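Local coordinates for protein beta-lactamase OXA-2 (Salmonella typhimurium, PDB 1K38) that hydrolyses the amide bond of beta-lactam antibiotics, oxacillin among them, and so confers drug resistance as a class D serine beta-lactamase, at residues E179-G191 against G197-S209. Sequence-based numbering, arbitrary orientation.
Sequences EAGRNWILRAKTG and GWWVGWVEWPTGS. With FMT (formic acid), chain C.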
# COMPACT_ATOMS: atom_id res chain seq x y z
N GLU A 179 -0.09 -8.49 -0.39
CA GLU A 179 0.37 -8.97 0.90
C GLU A 179 1.49 -8.06 1.39
O GLU A 179 2.15 -7.40 0.60
CB GLU A 179 0.90 -10.40 0.76
CG GLU A 179 0.87 -11.24 2.02
CD GLU A 179 1.35 -12.66 1.76
OE1 GLU A 179 1.00 -13.22 0.70
OE2 GLU A 179 2.06 -13.21 2.62
N ALA A 180 1.69 -8.02 2.70
CA ALA A 180 2.76 -7.19 3.26
C ALA A 180 3.11 -7.59 4.68
O ALA A 180 2.28 -8.14 5.41
CB ALA A 180 2.37 -5.72 3.22
N GLY A 181 4.36 -7.32 5.04
CA GLY A 181 4.86 -7.59 6.38
C GLY A 181 5.44 -6.27 6.86
O GLY A 181 5.33 -5.26 6.17
N ARG A 182 6.07 -6.27 8.03
CA ARG A 182 6.64 -5.04 8.57
C ARG A 182 7.68 -4.39 7.66
O ARG A 182 7.77 -3.16 7.61
CB ARG A 182 7.27 -5.30 9.94
CG ARG A 182 6.26 -5.66 11.02
CD ARG A 182 6.95 -5.83 12.37
NE ARG A 182 6.01 -6.25 13.41
CZ ARG A 182 5.04 -5.48 13.90
NH1 ARG A 182 4.88 -4.24 13.46
NH2 ARG A 182 4.23 -5.95 14.84
N ASN A 183 8.47 -5.20 6.95
CA ASN A 183 9.50 -4.65 6.09
C ASN A 183 9.42 -5.07 4.62
O ASN A 183 10.41 -4.95 3.89
CB ASN A 183 10.89 -4.99 6.64
CG ASN A 183 11.15 -6.48 6.70
OD1 ASN A 183 12.30 -6.91 6.88
ND2 ASN A 183 10.10 -7.27 6.56
N TRP A 184 8.27 -5.55 4.19
CA TRP A 184 8.13 -5.94 2.79
C TRP A 184 6.69 -5.78 2.28
O TRP A 184 5.74 -5.95 3.04
CB TRP A 184 8.59 -7.39 2.57
CG TRP A 184 7.82 -8.42 3.33
CD1 TRP A 184 8.01 -8.80 4.63
CD2 TRP A 184 6.72 -9.19 2.84
NE1 TRP A 184 7.10 -9.76 4.98
CE2 TRP A 184 6.29 -10.03 3.90
CE3 TRP A 184 6.05 -9.27 1.62
CZ2 TRP A 184 5.23 -10.92 3.77
CZ3 TRP A 184 4.99 -10.15 1.48
CH2 TRP A 184 4.59 -10.97 2.55
N ILE A 185 6.56 -5.43 1.01
CA ILE A 185 5.26 -5.24 0.39
C ILE A 185 5.21 -5.92 -0.97
O ILE A 185 6.05 -5.66 -1.84
CB ILE A 185 4.93 -3.73 0.19
CG1 ILE A 185 4.97 -3.01 1.54
CG2 ILE A 185 3.54 -3.57 -0.43
CD1 ILE A 185 4.80 -1.51 1.44
N LEU A 186 4.23 -6.79 -1.15
CA LEU A 186 4.06 -7.51 -2.41
C LEU A 186 2.95 -6.84 -3.21
O LEU A 186 1.81 -6.76 -2.74
CB LEU A 186 3.69 -8.98 -2.15
CG LEU A 186 3.30 -9.83 -3.36
CD1 LEU A 186 4.48 -9.98 -4.32
CD2 LEU A 186 2.83 -11.21 -2.88
N ARG A 187 3.29 -6.35 -4.40
CA ARG A 187 2.33 -5.69 -5.28
C ARG A 187 2.30 -6.52 -6.56
O ARG A 187 3.34 -6.74 -7.19
CB ARG A 187 2.78 -4.26 -5.61
CG ARG A 187 3.10 -3.40 -4.38
CD ARG A 187 3.42 -1.97 -4.81
NE ARG A 187 4.12 -1.22 -3.76
CZ ARG A 187 3.53 -0.45 -2.85
NH1 ARG A 187 4.28 0.17 -1.95
NH2 ARG A 187 2.21 -0.30 -2.84
N ALA A 188 1.12 -6.99 -6.95
CA ALA A 188 1.04 -7.82 -8.14
C ALA A 188 -0.33 -7.85 -8.78
O ALA A 188 -1.30 -7.33 -8.23
CB ALA A 188 1.48 -9.23 -7.80
N LYS A 189 -0.40 -8.47 -9.95
CA LYS A 189 -1.65 -8.60 -10.69
C LYS A 189 -1.65 -9.88 -11.50
O LYS A 189 -0.69 -10.18 -12.22
CB LYS A 189 -1.85 -7.41 -11.64
CG LYS A 189 -3.19 -7.42 -12.37
CD LYS A 189 -4.32 -7.01 -11.43
CE LYS A 189 -5.67 -7.47 -11.95
NZ LYS A 189 -5.81 -8.95 -11.82
N THR A 190 -2.73 -10.65 -11.38
CA THR A 190 -2.86 -11.89 -12.13
C THR A 190 -3.57 -11.62 -13.45
O THR A 190 -4.20 -10.58 -13.64
CB THR A 190 -3.70 -12.92 -11.37
OG1 THR A 190 -4.96 -12.33 -11.02
CG2 THR A 190 -2.99 -13.39 -10.12
N GLY A 191 -3.46 -12.58 -14.36
CA GLY A 191 -4.12 -12.48 -15.64
C GLY A 191 -4.39 -13.87 -16.18
O GLY A 191 -3.62 -14.80 -15.92
N GLY A 197 -1.75 -17.90 -18.60
CA GLY A 197 -1.92 -17.27 -17.31
C GLY A 197 -0.70 -16.45 -16.91
O GLY A 197 0.43 -16.85 -17.20
N TRP A 198 -0.92 -15.33 -16.24
CA TRP A 198 0.16 -14.44 -15.80
C TRP A 198 0.13 -14.10 -14.31
O TRP A 198 -0.90 -14.20 -13.65
CB TRP A 198 0.04 -13.04 -16.43
CG TRP A 198 0.21 -12.84 -17.88
CD1 TRP A 198 -0.77 -12.85 -18.83
CD2 TRP A 198 1.41 -12.42 -18.54
NE1 TRP A 198 -0.26 -12.44 -20.04
CE2 TRP A 198 1.07 -12.17 -19.89
CE3 TRP A 198 2.73 -12.22 -18.12
CZ2 TRP A 198 2.01 -11.74 -20.83
CZ3 TRP A 198 3.67 -11.78 -19.06
CH2 TRP A 198 3.30 -11.54 -20.40
N TRP A 199 1.29 -13.68 -13.82
CA TRP A 199 1.40 -13.11 -12.48
C TRP A 199 2.61 -12.21 -12.63
O TRP A 199 3.71 -12.68 -12.94
CB TRP A 199 1.60 -14.11 -11.33
CG TRP A 199 1.19 -13.44 -10.01
CD1 TRP A 199 0.16 -12.55 -9.82
CD2 TRP A 199 1.77 -13.64 -8.71
NE1 TRP A 199 0.06 -12.19 -8.50
CE2 TRP A 199 1.04 -12.84 -7.79
CE3 TRP A 199 2.84 -14.41 -8.24
CZ2 TRP A 199 1.34 -12.81 -6.43
CZ3 TRP A 199 3.14 -14.37 -6.88
CH2 TRP A 199 2.39 -13.58 -5.99
N VAL A 200 2.38 -10.91 -12.50
CA VAL A 200 3.46 -9.94 -12.62
C VAL A 200 3.37 -8.97 -11.46
O VAL A 200 2.29 -8.75 -10.91
CB VAL A 200 3.38 -9.16 -13.96
CG1 VAL A 200 3.28 -10.15 -15.12
CG2 VAL A 200 2.19 -8.21 -13.96
N GLY A 201 4.51 -8.39 -11.09
CA GLY A 201 4.52 -7.45 -9.99
C GLY A 201 5.90 -7.36 -9.38
O GLY A 201 6.89 -7.56 -10.07
N TRP A 202 5.96 -7.06 -8.09
CA TRP A 202 7.25 -6.97 -7.41
C TRP A 202 7.06 -7.00 -5.90
O TRP A 202 5.96 -6.82 -5.39
CB TRP A 202 8.00 -5.68 -7.81
CG TRP A 202 7.41 -4.37 -7.31
CD1 TRP A 202 7.58 -3.80 -6.07
CD2 TRP A 202 6.61 -3.44 -8.06
NE1 TRP A 202 6.94 -2.58 -6.02
CE2 TRP A 202 6.34 -2.34 -7.22
CE3 TRP A 202 6.09 -3.44 -9.37
CZ2 TRP A 202 5.58 -1.24 -7.65
CZ3 TRP A 202 5.34 -2.34 -9.79
CH2 TRP A 202 5.09 -1.26 -8.93
N VAL A 203 8.15 -7.29 -5.21
CA VAL A 203 8.13 -7.29 -3.76
C VAL A 203 9.19 -6.28 -3.34
O VAL A 203 10.34 -6.34 -3.78
CB VAL A 203 8.46 -8.69 -3.17
CG1 VAL A 203 9.81 -9.16 -3.65
CG2 VAL A 203 8.39 -8.63 -1.65
N GLU A 204 8.78 -5.32 -2.51
CA GLU A 204 9.70 -4.28 -2.05
C GLU A 204 10.28 -4.60 -0.69
O GLU A 204 9.56 -5.00 0.22
CB GLU A 204 8.98 -2.93 -1.92
CG GLU A 204 8.00 -2.62 -3.00
CD GLU A 204 7.35 -1.27 -2.82
OE1 GLU A 204 7.34 -0.74 -1.69
OE2 GLU A 204 6.82 -0.74 -3.82
N TRP A 205 11.59 -4.38 -0.58
CA TRP A 205 12.31 -4.60 0.66
C TRP A 205 13.07 -3.30 0.97
O TRP A 205 13.17 -2.43 0.12
CB TRP A 205 13.30 -5.75 0.52
CG TRP A 205 12.64 -7.08 0.41
CD1 TRP A 205 12.24 -7.71 -0.74
CD2 TRP A 205 12.24 -7.93 1.49
NE1 TRP A 205 11.62 -8.90 -0.43
CE2 TRP A 205 11.60 -9.05 0.93
CE3 TRP A 205 12.36 -7.84 2.89
CZ2 TRP A 205 11.08 -10.09 1.71
CZ3 TRP A 205 11.84 -8.87 3.66
CH2 TRP A 205 11.21 -9.98 3.07
N PRO A 206 13.59 -3.17 2.19
CA PRO A 206 14.33 -1.96 2.55
C PRO A 206 15.50 -1.62 1.62
O PRO A 206 15.80 -0.45 1.41
CB PRO A 206 14.79 -2.25 3.98
CG PRO A 206 13.66 -3.08 4.51
CD PRO A 206 13.40 -4.04 3.37
N THR A 207 16.15 -2.64 1.07
CA THR A 207 17.30 -2.42 0.19
C THR A 207 16.97 -2.34 -1.30
O THR A 207 17.85 -2.07 -2.11
CB THR A 207 18.36 -3.52 0.39
OG1 THR A 207 17.80 -4.80 0.08
CG2 THR A 207 18.86 -3.53 1.83
N GLY A 208 15.72 -2.57 -1.65
CA GLY A 208 15.34 -2.52 -3.05
C GLY A 208 14.17 -3.43 -3.38
O GLY A 208 13.71 -4.19 -2.52
N SER A 209 13.71 -3.36 -4.62
CA SER A 209 12.58 -4.18 -5.05
C SER A 209 12.98 -5.30 -5.99
O SER A 209 13.94 -5.19 -6.76
CB SER A 209 11.53 -3.30 -5.71
OG SER A 209 11.00 -2.39 -4.76
C FMT C . -7.10 -13.59 -13.77
O1 FMT C . -6.76 -14.93 -13.16
O2 FMT C . -7.07 -12.46 -12.71
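Glu204 and Arg187 meet on one face of the antiparallel hairpin formed by strands 184-192 and 196-205. Arg187 NE donates to Glu204 OE2 at 2.7 Å, in the guanidinium plane but from above the carboxylate. The same oxygen accepts Trp202 NE1 at 2.9 Å through its anti lone pair, almost straight at 176°. Two donors thus grip OE2, while Arg187 NH1 reaches OE1 only weakly; Arg187 CB and CG lie over one face of the Trp202 indole. Arg187 CG stands anti to the carbonyl carbon (chi1 -52°), and the chain then runs extended toward the acid. A second salt bridge, to Asp174 of the other subunit, carries this charge cluster into the dimer interface.

On the opposite face, the Trp199 indole lies across Thr190, Ala188 and Leu186: Ala188 CB sits 3.4 Å from Trp199 NE1, a methyl compact enough to pack closely against the indole, which it meets obliquely. Gly201, opposite Ala188, lets the backbones close to 4.0 Å between their CA atoms, where a CB would clash with the facing strand.

The turn end is the solvent side: Pro206 is exposed, and Asn183 touches it and the Trp205 ring. Trp184 CB lies 3.5 Å from the centroid of the Trp205 six-membered ring, over its face, a CH-pi contact.

At the far end, Lys189, Thr190 and Gly191 belong, by similarity, to the substrate site. Thr190 OG1 donates at 2.7 Å to O2 of a formic acid molecule, probably from the crystallisation liquor, and Lys189 NZ bonds Thr190 O and Ser99 near Ser51. Its binding by Thr190, Ser99 and Arg228 is consistent with a pocket suited to a substrate carboxylate.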